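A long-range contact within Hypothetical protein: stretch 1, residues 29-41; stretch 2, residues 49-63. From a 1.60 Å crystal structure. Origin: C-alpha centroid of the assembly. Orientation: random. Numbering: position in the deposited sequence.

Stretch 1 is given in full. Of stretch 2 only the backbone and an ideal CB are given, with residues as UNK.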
# COMPACT_ATOMS: atom_id res chain seq x y z
N ALA A 29 -5.10 2.22 -12.19
CA ALA A 29 -6.25 2.92 -11.66
C ALA A 29 -5.99 3.51 -10.27
O ALA A 29 -6.89 4.13 -9.68
CB ALA A 29 -7.46 1.96 -11.60
N TYR A 30 -4.79 3.28 -9.73
CA TYR A 30 -4.55 3.57 -8.29
C TYR A 30 -3.40 4.51 -8.00
O TYR A 30 -2.85 4.48 -6.89
CB TYR A 30 -4.29 2.26 -7.53
CG TYR A 30 -5.38 1.20 -7.65
CD1 TYR A 30 -6.45 1.16 -6.76
CD2 TYR A 30 -5.26 0.19 -8.62
CE1 TYR A 30 -7.43 0.17 -6.86
CE2 TYR A 30 -6.24 -0.81 -8.74
CZ TYR A 30 -7.27 -0.85 -7.83
OH TYR A 30 -8.20 -1.85 -7.95
N ASP A 31 -3.00 5.34 -8.95
CA ASP A 31 -1.81 6.19 -8.74
C ASP A 31 -1.93 7.09 -7.52
O ASP A 31 -0.94 7.29 -6.79
CB ASP A 31 -1.51 7.05 -9.97
CG ASP A 31 -1.08 6.24 -11.17
OD1 ASP A 31 -0.72 5.04 -11.03
OD2 ASP A 31 -1.08 6.82 -12.27
N VAL A 32 -3.12 7.62 -7.27
CA VAL A 32 -3.35 8.53 -6.13
C VAL A 32 -3.18 7.74 -4.81
O VAL A 32 -2.44 8.14 -3.90
CB VAL A 32 -4.73 9.16 -6.24
CG1 VAL A 32 -5.10 9.91 -4.96
CG2 VAL A 32 -4.76 10.08 -7.45
N GLU A 33 -3.85 6.59 -4.76
CA GLU A 33 -3.84 5.77 -3.56
C GLU A 33 -2.46 5.19 -3.31
O GLU A 33 -2.00 5.15 -2.14
CB GLU A 33 -4.90 4.67 -3.69
CG GLU A 33 -6.35 5.21 -3.77
CD GLU A 33 -6.66 5.94 -5.05
OE1 GLU A 33 -6.16 5.53 -6.12
OE2 GLU A 33 -7.42 6.93 -4.99
N ALA A 34 -1.77 4.77 -4.38
CA ALA A 34 -0.39 4.28 -4.24
C ALA A 34 0.54 5.33 -3.66
O ALA A 34 1.34 5.02 -2.76
CB ALA A 34 0.14 3.76 -5.56
N ALA A 35 0.42 6.59 -4.13
CA ALA A 35 1.25 7.66 -3.56
C ALA A 35 0.99 7.83 -2.05
O ALA A 35 1.93 8.05 -1.27
CB ALA A 35 0.97 8.97 -4.29
N SER A 36 -0.30 7.74 -1.67
CA SER A 36 -0.69 7.91 -0.29
C SER A 36 -0.15 6.78 0.57
O SER A 36 0.34 7.01 1.68
CB SER A 36 -2.22 8.02 -0.17
OG SER A 36 -2.66 9.23 -0.76
N VAL A 37 -0.19 5.57 0.02
CA VAL A 37 0.30 4.41 0.78
C VAL A 37 1.82 4.54 0.90
O VAL A 37 2.37 4.28 1.97
CB VAL A 37 -0.11 3.09 0.10
CG1 VAL A 37 0.58 1.91 0.81
CG2 VAL A 37 -1.61 2.94 0.18
N LEU A 38 2.48 5.00 -0.17
CA LEU A 38 3.94 5.19 -0.12
C LEU A 38 4.29 6.16 1.02
O LEU A 38 5.23 5.89 1.78
CB LEU A 38 4.50 5.70 -1.45
CG LEU A 38 6.03 5.87 -1.41
CD1 LEU A 38 6.72 4.52 -1.24
CD2 LEU A 38 6.43 6.54 -2.70
N GLN A 39 3.58 7.28 1.13
CA GLN A 39 3.82 8.19 2.24
C GLN A 39 3.72 7.48 3.60
O GLN A 39 4.61 7.60 4.46
CB GLN A 39 2.80 9.32 2.15
CG GLN A 39 2.92 10.33 3.22
CD GLN A 39 4.18 11.11 3.09
OE1 GLN A 39 4.70 11.34 1.98
NE2 GLN A 39 4.69 11.56 4.22
N ALA A 40 2.68 6.68 3.76
CA ALA A 40 2.40 5.99 5.05
C ALA A 40 3.54 4.99 5.33
O ALA A 40 3.84 4.72 6.49
CB ALA A 40 1.09 5.24 4.96
N VAL A 41 4.04 4.34 4.28
CA VAL A 41 5.19 3.40 4.42
C VAL A 41 6.38 4.05 5.15
O VAL A 41 7.07 3.39 5.93
CB VAL A 41 5.66 2.78 3.04
CG1 VAL A 41 7.03 2.02 3.17
CG2 VAL A 41 4.57 1.84 2.49
N UNK A 49 -0.18 -0.81 11.87
CA UNK A 49 -0.34 0.62 11.69
C UNK A 49 -0.50 0.93 10.19
O UNK A 49 -1.42 1.64 9.79
CB UNK A 49 0.85 1.37 12.28
N UNK A 50 0.39 0.36 9.38
CA UNK A 50 0.35 0.59 7.93
C UNK A 50 -0.94 0.04 7.33
O UNK A 50 -1.54 0.68 6.45
CB UNK A 50 1.56 -0.05 7.25
N UNK A 51 -1.33 -1.15 7.78
CA UNK A 51 -2.54 -1.79 7.25
C UNK A 51 -3.76 -0.91 7.50
O UNK A 51 -4.65 -0.79 6.63
CB UNK A 51 -2.74 -3.17 7.88
N UNK A 52 -3.83 -0.28 8.68
CA UNK A 52 -4.96 0.59 8.98
C UNK A 52 -4.96 1.84 8.07
O UNK A 52 -6.01 2.26 7.61
CB UNK A 52 -4.92 1.00 10.45
N UNK A 53 -3.76 2.37 7.76
CA UNK A 53 -3.69 3.48 6.81
C UNK A 53 -4.17 3.06 5.41
O UNK A 53 -4.95 3.77 4.77
CB UNK A 53 -2.26 4.01 6.73
N UNK A 54 -3.68 1.90 4.95
CA UNK A 54 -4.11 1.33 3.66
C UNK A 54 -5.62 1.21 3.62
O UNK A 54 -6.28 1.64 2.64
CB UNK A 54 -3.47 -0.04 3.42
N UNK A 55 -6.20 0.66 4.69
CA UNK A 55 -7.64 0.47 4.71
C UNK A 55 -8.36 1.82 4.56
O UNK A 55 -9.27 1.95 3.74
CB UNK A 55 -8.07 -0.23 6.00
N UNK A 56 -7.93 2.83 5.32
CA UNK A 56 -8.57 4.15 5.27
C UNK A 56 -8.46 4.83 3.91
O UNK A 56 -9.44 5.42 3.39
CB UNK A 56 -7.96 5.06 6.34
N UNK A 57 -7.25 4.75 3.34
CA UNK A 57 -6.96 5.32 2.01
C UNK A 57 -7.93 4.74 0.97
O UNK A 57 -8.53 5.47 0.16
CB UNK A 57 -5.51 5.04 1.60
N UNK A 58 -8.08 3.41 0.99
CA UNK A 58 -8.88 2.75 -0.04
C UNK A 58 -10.36 2.87 0.26
O UNK A 58 -11.15 2.95 -0.68
CB UNK A 58 -8.49 1.28 -0.16
N UNK A 59 -10.73 2.93 1.55
CA UNK A 59 -12.14 3.18 1.88
C UNK A 59 -12.56 4.59 1.42
O UNK A 59 -13.66 4.76 0.89
CB UNK A 59 -12.37 3.02 3.38
N UNK A 60 -11.70 5.59 1.61
CA UNK A 60 -12.03 6.93 1.11
C UNK A 60 -12.21 6.88 -0.40
O UNK A 60 -13.16 7.47 -0.96
CB UNK A 60 -10.94 7.94 1.49
N UNK A 61 -11.26 6.21 -1.07
CA UNK A 61 -11.19 6.25 -2.53
C UNK A 61 -12.37 5.57 -3.19
O UNK A 61 -12.80 5.99 -4.26
CB UNK A 61 -9.89 5.60 -3.01
N UNK A 62 -12.84 4.48 -2.59
CA UNK A 62 -13.80 3.58 -3.25
C UNK A 62 -15.11 3.39 -2.54
O UNK A 62 -15.99 2.72 -3.08
CB UNK A 62 -13.16 2.20 -3.44
N UNK A 63 -15.26 3.99 -1.37
CA UNK A 63 -16.48 3.88 -0.56
C UNK A 63 -16.81 2.41 -0.30
O UNK A 63 -17.94 1.95 -0.48
CB UNK A 63 -17.65 4.57 -1.25

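Stretch 2 is helical through 62 and runs nearly antiparallel to helix 31-41, at 158°, with the axes 9.7 Å apart at closest approach.

Position 49 has nothing of stretch 1 near its ideal CB, so many residues would serve; it is Thr49. Position 50 points toward stretch 1 near Ala40, whose methyl leaves room beside Val41. A branched apolar chain suits it, and the residue is Leu50: CD1 lies 3.7 Å from Ala40 CB, and CD2 3.9 Å from Val41 CG2.

Positions 51 and 52 lie out of reach and leave the choice open; they are Ala51 and Ala52. At 53 the ideal CB is already 4.0 Å from Ala40 CB, so a small residue would fit, as would a long one able to turn aside toward the carbonyls of the neighbouring helix. Arg53 is the latter: a water accepts from its NH1 (3.2 Å from the water O) and donates to Ser36 O (2.7 Å from the water O).

Position 54 points sideways, its ideal CB 4.8 Å from Val37 CG2. Any medium apolar chain could cover this valine; Ile54 does so, with CG1 3.8 Å from Val37 CG1. Positions 55 and 56 are out of reach, and polar residues are admissible: Gln55 and Ser56.

Position 57 points toward stretch 1, its ideal CB facing the groove bordered by Val37 CG2 (4.7 Å) and Ser36 CB (4.8 Å). A branched aliphatic chain would fill the groove. Ile57, with chi1 m and chi2 t, places CD1 3.8 Å from Val37 CG2 and 3.7 Å from Ser36 CB.

Position 58 starts sideways, with no atom of stretch 1 within 5.5 Å of its ideal CB; only a long or aromatic chain could reach across to Tyr30 and Glu33. Tyr58 does so. Glu33 CB sits over one face of its ring, 4.2 Å from the ring centroid in a CH-pi contact, while Val37 CG2 lies at the ring edge, 4.0 Å from Tyr58 CE1. Its ring meets that of Tyr30 obliquely.

Positions 59 and 60 make no contact and are permissive; they are Glu59 and Phe60. At 61 the ideal CB is just 3.4 Å from Glu33 OE2; a small residue fits beside it, and a donor or a basic chain would answer the charge. Ala61 is the small option, offering the carboxylate no polar partner.

Position 62 points toward stretch 1 but starts far from it, so a large chain is needed for contact. Phe62 meets Tyr30 rim to rim, CZ 3.4 Å from Tyr30 CE1. Position 63 leaves the helix with positive phi, which suits Gly, Asn or Asp; it is Asp63.

Stretch 2, residues 49-63: TLAARIQSIYEFAFD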
# COMPACT_ATOMS: atom_id res chain seq x y z
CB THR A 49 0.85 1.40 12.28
OG1 THR A 49 0.95 1.12 13.70
CG2 THR A 49 0.66 2.89 12.08
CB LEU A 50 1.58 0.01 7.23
CG LEU A 50 1.65 0.14 5.71
CD1 LEU A 50 1.50 1.58 5.26
CD2 LEU A 50 2.95 -0.51 5.17
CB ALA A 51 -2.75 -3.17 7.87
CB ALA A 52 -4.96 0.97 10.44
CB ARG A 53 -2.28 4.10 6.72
CG ARG A 53 -1.84 4.91 7.96
CD ARG A 53 -2.61 6.26 8.12
NE ARG A 53 -2.46 7.09 6.93
CZ ARG A 53 -3.47 7.48 6.15
NH1 ARG A 53 -3.23 8.22 5.08
NH2 ARG A 53 -4.72 7.16 6.45
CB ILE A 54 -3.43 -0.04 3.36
CG1 ILE A 54 -1.92 0.18 3.14
CG2 ILE A 54 -4.07 -0.70 2.13
CD1 ILE A 54 -1.09 -1.12 3.11
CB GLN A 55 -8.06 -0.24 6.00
CG GLN A 55 -9.54 -0.66 6.00
CD GLN A 55 -9.91 -1.36 7.28
OE1 GLN A 55 -9.67 -0.84 8.36
NE2 GLN A 55 -10.45 -2.56 7.16
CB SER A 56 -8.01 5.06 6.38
OG SER A 56 -8.22 4.46 7.65
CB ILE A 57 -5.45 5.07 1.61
CG1 ILE A 57 -4.53 5.96 2.45
CG2 ILE A 57 -5.27 5.31 0.10
CD1 ILE A 57 -3.08 5.54 2.47
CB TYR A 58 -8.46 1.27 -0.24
CG TYR A 58 -7.26 1.13 -1.14
CD1 TYR A 58 -5.98 1.51 -0.71
CD2 TYR A 58 -7.39 0.61 -2.42
CE1 TYR A 58 -4.88 1.40 -1.55
CE2 TYR A 58 -6.29 0.47 -3.27
CZ TYR A 58 -5.02 0.88 -2.82
OH TYR A 58 -3.91 0.78 -3.65
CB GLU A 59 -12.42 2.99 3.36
CG GLU A 59 -13.91 3.08 3.61
CD GLU A 59 -14.28 2.79 5.04
OE1 GLU A 59 -13.37 2.58 5.88
OE2 GLU A 59 -15.51 2.77 5.33
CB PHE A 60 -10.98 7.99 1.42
CG PHE A 60 -11.27 9.30 0.77
CD1 PHE A 60 -12.30 10.10 1.24
CD2 PHE A 60 -10.57 9.72 -0.36
CE1 PHE A 60 -12.62 11.33 0.63
CE2 PHE A 60 -10.88 10.95 -0.99
CZ PHE A 60 -11.91 11.75 -0.48
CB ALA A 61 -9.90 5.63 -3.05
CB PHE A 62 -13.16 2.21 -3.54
CG PHE A 62 -12.02 2.28 -4.53
CD1 PHE A 62 -12.26 2.46 -5.87
CD2 PHE A 62 -10.69 2.26 -4.09
CE1 PHE A 62 -11.19 2.56 -6.78
CE2 PHE A 62 -9.63 2.32 -4.99
CZ PHE A 62 -9.87 2.51 -6.33
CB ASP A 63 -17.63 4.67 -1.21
CG ASP A 63 -17.39 6.19 -1.15
OD1 ASP A 63 -16.96 6.69 -0.09
OD2 ASP A 63 -17.63 6.90 -2.15
O HOH W 1 -0.64 8.84 3.34
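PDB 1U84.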